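Uncharacterized protein YqbN (Bacillus subtilis, PDB 3KLU) is of unknown function but belongs to the XkdN-like phage tail assembly chaperone family, and so probably assists in assembling phage tails. Local coordinates at residues K47-T51 / D52-E56; P93-A97 / K98-E102. One frame throughout, in Å; residues are numbered along the deposited sequence.

Contacts 1 and 2 illustrate two ways of starting a helix where the chain leaves a β-sheet. Strands 44-46 and 90-92 are antiparallel neighbours. The first runs through 47-51 into helix 51-60, the second through 93-97 into helix 98-103. The two contacts lie in series along the chain, with centres 20 Å apart and nearest atoms about 5 Å apart, so they do not touch directly. E88, near the end of helix 78-89, joins them: one carboxylate oxygen pairs with R53 of contact 1, the other with K96 of contact 2. A threonine hydroxyl caps the first helix, whereas at the second an arginine reaches back to a loop carbonyl.

Contact 1 of 2, residues K47-T51 / D52-E56; sequences KAITT and DRIDE
R53, whose stem packs against I49 and T50, presents the edge of its guanidinium to E56, with the carboxylate carbon in the guanidinium plane. NH1 of R53 lies 3.0 Å from OE2 of E56 in a salt bridge whose hydrogen bond is weak and bent, at 129°. NE of the same group pairs with E88 of helix 78-89, so the guanidinium has two carboxylate partners, E56 and E88.

Nearer the backbone, T50 is the N-cap. With chi1 at 67°, its hydroxyl oxygen sits between N and the carbonyl carbon and faces the first turn, where OG1 of T50 accepts from R53 N at 3.0 Å. CB of R53 lies 3.2 Å from OG1 of T50. Ordinary helical bonds follow, from I54 N to T50 O and from D55 N to T51 O.

On the apolar side, I49 and I54 meet obliquely, CD1 of I49 pressing tightly on CG1 of I54 at 3.4 Å, while I54 also reaches F81 and F136.

Chemically, the threonine oxygen satisfies an amide that has no helical carbonyl before it. D52, in the first turn, probably adds favourable negative charge at the helix's positive end, where E56 and E88 probably offset the charge of R53.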
loop_
_atom_site.group_PDB
_atom_site.type_symbol
_atom_site.label_atom_id
_atom_site.label_comp_id
_atom_site.label_asym_id
_atom_site.label_seq_id
_atom_site.Cartn_x
_atom_site.Cartn_y
_atom_site.Cartn_z
ATOM N N LYS A 47 5.423 -1.125 1.851
ATOM C CA LYS A 47 6.637 -0.452 1.416
ATOM C C LYS A 47 6.200 0.806 0.702
ATOM O O LYS A 47 5.567 0.730 -0.346
ATOM C CB LYS A 47 7.436 -1.307 0.446
ATOM C CG LYS A 47 8.754 -0.662 0.035
ATOM C CD LYS A 47 9.354 -1.418 -1.150
ATOM C CE LYS A 47 10.825 -1.133 -1.273
ATOM N NZ LYS A 47 10.953 0.336 -1.349
ATOM N N ALA A 48 6.512 1.956 1.295
ATOM C CA ALA A 48 6.175 3.265 0.729
ATOM C C ALA A 48 6.480 3.393 -0.775
ATOM O O ALA A 48 7.462 2.848 -1.303
ATOM C CB ALA A 48 6.919 4.374 1.488
ATOM N N ILE A 49 5.611 4.104 -1.470
ATOM C CA ILE A 49 5.852 4.314 -2.881
ATOM C C ILE A 49 6.577 5.669 -2.974
ATOM O O ILE A 49 6.894 6.276 -1.956
ATOM C CB ILE A 49 4.527 4.295 -3.665
ATOM C CG1 ILE A 49 3.573 5.359 -3.119
ATOM C CG2 ILE A 49 3.894 2.919 -3.515
ATOM C CD1 ILE A 49 2.369 5.622 -3.992
ATOM N N THR A 50 6.831 6.145 -4.175
ATOM C CA THR A 50 7.556 7.381 -4.309
ATOM C C THR A 50 6.652 8.588 -4.294
ATOM O O THR A 50 5.409 8.504 -4.474
ATOM C CB THR A 50 8.345 7.379 -5.604
ATOM O OG1 THR A 50 7.427 7.390 -6.699
ATOM C CG2 THR A 50 9.187 6.088 -5.700
ATOM N N THR A 51 7.277 9.725 -4.061
ATOM C CA THR A 51 6.563 10.978 -4.041
ATOM C C THR A 51 6.064 11.255 -5.462
ATOM O O THR A 51 4.927 11.664 -5.649
ATOM C CB THR A 51 7.506 12.082 -3.527
ATOM O OG1 THR A 51 7.908 11.759 -2.177
ATOM C CG2 THR A 51 6.823 13.451 -3.613
ATOM N N ASP A 52 6.906 10.998 -6.460
ATOM C CA ASP A 52 6.518 11.189 -7.859
ATOM C C ASP A 52 5.242 10.376 -8.130
ATOM O O ASP A 52 4.301 10.846 -8.768
ATOM C CB ASP A 52 7.625 10.686 -8.830
ATOM C CG ASP A 52 8.800 11.684 -9.003
ATOM O OD1 ASP A 52 8.739 12.777 -8.414
ATOM O OD2 ASP A 52 9.792 11.382 -9.729
ATOM N N ARG A 53 5.220 9.148 -7.635
ATOM C CA ARG A 53 4.083 8.269 -7.887
ATOM C C ARG A 53 2.802 8.700 -7.210
ATOM O O ARG A 53 1.707 8.504 -7.743
ATOM C CB ARG A 53 4.423 6.838 -7.470
ATOM C CG ARG A 53 3.313 5.867 -7.773
ATOM C CD ARG A 53 2.821 5.979 -9.249
ATOM N NE ARG A 53 1.743 5.020 -9.491
ATOM C CZ ARG A 53 0.941 4.996 -10.556
ATOM N NH1 ARG A 53 1.052 5.890 -11.540
ATOM N NH2 ARG A 53 0.015 4.047 -10.641
ATOM N N ILE A 54 2.937 9.282 -6.022
ATOM C CA ILE A 54 1.779 9.744 -5.281
ATOM C C ILE A 54 1.207 10.924 -6.074
ATOM O O ILE A 54 -0.001 11.222 -6.038
ATOM C CB ILE A 54 2.205 10.153 -3.857
ATOM C CG1 ILE A 54 2.635 8.890 -3.073
ATOM C CG2 ILE A 54 1.083 10.834 -3.154
ATOM C CD1 ILE A 54 3.529 9.128 -1.845
ATOM N N ASP A 55 2.088 11.589 -6.817
ATOM C CA ASP A 55 1.653 12.712 -7.622
ATOM C C ASP A 55 0.831 12.242 -8.798
ATOM O O ASP A 55 -0.252 12.753 -9.021
ATOM C CB ASP A 55 2.844 13.519 -8.113
ATOM C CG ASP A 55 3.401 14.434 -7.042
ATOM O OD1 ASP A 55 2.600 14.932 -6.217
ATOM O OD2 ASP A 55 4.629 14.668 -7.034
ATOM N N GLU A 56 1.322 11.275 -9.560
ATOM C CA GLU A 56 0.517 10.820 -10.676
ATOM C C GLU A 56 -0.816 10.271 -10.171
ATOM O O GLU A 56 -1.818 10.337 -10.872
ATOM C CB GLU A 56 1.185 9.714 -11.462
ATOM C CG GLU A 56 2.665 9.665 -11.413
ATOM C CD GLU A 56 3.137 8.448 -12.157
ATOM O OE1 GLU A 56 4.194 7.873 -11.815
ATOM O OE2 GLU A 56 2.432 8.062 -13.107
#

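Contact 2 of 2, residues P93-A97 / K98-E102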
loop_
_atom_site.group_PDB
_atom_site.type_symbol
_atom_site.label_atom_id
_atom_site.label_comp_id
_atom_site.label_asym_id
_atom_site.label_seq_id
_atom_site.Cartn_x
_atom_site.Cartn_y
_atom_site.Cartn_z
ATOM N N PRO A 93 -0.364 -8.781 0.414
ATOM C CA PRO A 93 -0.698 -9.232 -0.938
ATOM C C PRO A 93 -0.854 -8.054 -1.895
ATOM O O PRO A 93 -1.298 -7.001 -1.487
ATOM C CB PRO A 93 -2.019 -9.966 -0.706
ATOM C CG PRO A 93 -2.727 -9.009 0.234
ATOM C CD PRO A 93 -1.599 -8.553 1.208
ATOM N N THR A 94 -0.473 -8.204 -3.162
ATOM C CA THR A 94 -0.682 -7.099 -4.076
ATOM C C THR A 94 -2.006 -7.383 -4.761
ATOM O O THR A 94 -2.156 -8.367 -5.488
ATOM C CB THR A 94 0.432 -6.947 -5.136
ATOM O OG1 THR A 94 -0.003 -6.056 -6.187
ATOM C CG2 THR A 94 0.776 -8.252 -5.698
ATOM N N PHE A 95 -2.966 -6.497 -4.521
ATOM C CA PHE A 95 -4.321 -6.643 -5.057
ATOM C C PHE A 95 -4.490 -6.534 -6.556
ATOM O O PHE A 95 -5.595 -6.734 -7.094
ATOM C CB PHE A 95 -5.250 -5.676 -4.326
ATOM C CG PHE A 95 -5.340 -5.968 -2.871
ATOM C CD1 PHE A 95 -5.636 -7.267 -2.443
ATOM C CD2 PHE A 95 -5.156 -4.970 -1.928
ATOM C CE1 PHE A 95 -5.758 -7.581 -1.081
ATOM C CE2 PHE A 95 -5.270 -5.250 -0.541
ATOM C CZ PHE A 95 -5.574 -6.558 -0.120
ATOM N N LYS A 96 -3.382 -6.248 -7.226
ATOM C CA LYS A 96 -3.384 -6.152 -8.670
ATOM C C LYS A 96 -3.095 -7.522 -9.258
ATOM O O LYS A 96 -3.276 -7.726 -10.444
ATOM C CB LYS A 96 -2.299 -5.188 -9.133
ATOM C CG LYS A 96 -2.539 -3.785 -8.718
ATOM C CD LYS A 96 -1.595 -2.903 -9.434
ATOM C CE LYS A 96 -1.804 -1.469 -9.003
ATOM N NZ LYS A 96 -0.998 -0.567 -9.860
ATOM N N ALA A 97 -2.655 -8.453 -8.427
ATOM C CA ALA A 97 -2.317 -9.793 -8.905
ATOM C C ALA A 97 -3.465 -10.390 -9.667
ATOM O O ALA A 97 -4.618 -10.359 -9.212
ATOM C CB ALA A 97 -1.955 -10.708 -7.747
ATOM N N LYS A 98 -3.142 -10.938 -10.829
ATOM C CA LYS A 98 -4.134 -11.581 -11.670
ATOM C C LYS A 98 -4.878 -12.644 -10.892
ATOM O O LYS A 98 -6.084 -12.789 -11.033
ATOM C CB LYS A 98 -3.478 -12.260 -12.872
ATOM C CG LYS A 98 -4.494 -12.902 -13.802
ATOM C CD LYS A 98 -5.571 -11.888 -14.149
ATOM C CE LYS A 98 -6.431 -12.303 -15.339
ATOM N NZ LYS A 98 -7.572 -11.341 -15.539
ATOM N N GLU A 99 -4.155 -13.393 -10.075
ATOM C CA GLU A 99 -4.793 -14.469 -9.327
ATOM C C GLU A 99 -5.902 -13.928 -8.427
ATOM O O GLU A 99 -6.969 -14.541 -8.298
ATOM C CB GLU A 99 -3.753 -15.211 -8.504
ATOM C CG GLU A 99 -4.135 -16.606 -8.124
ATOM C CD GLU A 99 -3.052 -17.251 -7.268
ATOM O OE1 GLU A 99 -1.940 -16.649 -7.198
ATOM O OE2 GLU A 99 -3.300 -18.344 -6.677
ATOM N N LEU A 100 -5.667 -12.776 -7.812
ATOM C CA LEU A 100 -6.692 -12.196 -6.946
ATOM C C LEU A 100 -7.793 -11.569 -7.755
ATOM O O LEU A 100 -8.945 -11.612 -7.358
ATOM C CB LEU A 100 -6.095 -11.154 -5.992
ATOM C CG LEU A 100 -5.331 -11.841 -4.864
ATOM C CD1 LEU A 100 -4.603 -10.791 -3.985
ATOM C CD2 LEU A 100 -6.304 -12.712 -4.014
ATOM N N ARG A 101 -7.461 -10.974 -8.892
ATOM C CA ARG A 101 -8.513 -10.347 -9.702
ATOM C C ARG A 101 -9.476 -11.429 -10.212
ATOM O O ARG A 101 -10.707 -11.232 -10.225
ATOM C CB ARG A 101 -7.893 -9.563 -10.862
ATOM C CG ARG A 101 -7.426 -8.179 -10.461
ATOM C CD ARG A 101 -6.888 -7.353 -11.639
ATOM N NE ARG A 101 -5.509 -7.699 -11.930
ATOM C CZ ARG A 101 -5.097 -8.211 -13.083
ATOM N NH1 ARG A 101 -5.961 -8.436 -14.057
ATOM N NH2 ARG A 101 -3.817 -8.494 -13.259
ATOM N N GLU A 102 -8.905 -12.565 -10.604
ATOM C CA GLU A 102 -9.682 -13.705 -11.079
ATOM C C GLU A 102 -10.561 -14.233 -9.956
ATOM O O GLU A 102 -11.785 -14.184 -10.045
ATOM C CB GLU A 102 -8.777 -14.860 -11.525
ATOM C CG GLU A 102 -7.945 -14.594 -12.760
ATOM C CD GLU A 102 -8.624 -15.026 -14.045
ATOM O OE1 GLU A 102 -8.616 -16.242 -14.345
ATOM O OE2 GLU A 102 -9.166 -14.145 -14.748
#
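R101 turns its side chain back along the helix start to K96, gripping one carbonyl oxygen side-on with two nitrogens. NE of R101 reaches O of K96 at 2.7 Å and 155°, coming from above the carbonyl plane. The second donor, NH2 of R101, is 3.0 Å from O of K96 and approaches almost in line with the C=O bond. Seen from the arginine, the oxygen lies in the guanidinium plane. A bend at chi3 of -82° brings the group into position, with CA of K98 3.5 Å above one face of the R101 guanidinium.

The next carbonyl belongs to A97, the N-cap. O of A97 accepts from R101 N at 2.9 Å, in the carbonyl plane, and more weakly from L100 N. On the apolar side, CD1 of L100 meets CD1 of F95 at 4.0 Å, the two side chains crossing at a slant, and P93, which follows a cis peptide bond, touches the same methyl, its CB 4.3 Å from CD1 of L100.

Further out, a type I turn from T94 to A97, closed by the bond from A97 N to T94 O, fixes the direction of the K96 carbonyl. The F95 ring sits edge-to-face with W126 and packs on V112, A113 and V116, tying the turn to helix 109-116. NH1 of R101 is paired with E107, and K96 with E88.

A97 offers no side-chain acceptor to the first turn of the helix. Separately, R101 ties the helix start to the preceding turn. Two donors on a single oxygen should polarise the K96 carbonyl, while E107 probably balances the guanidinium charge.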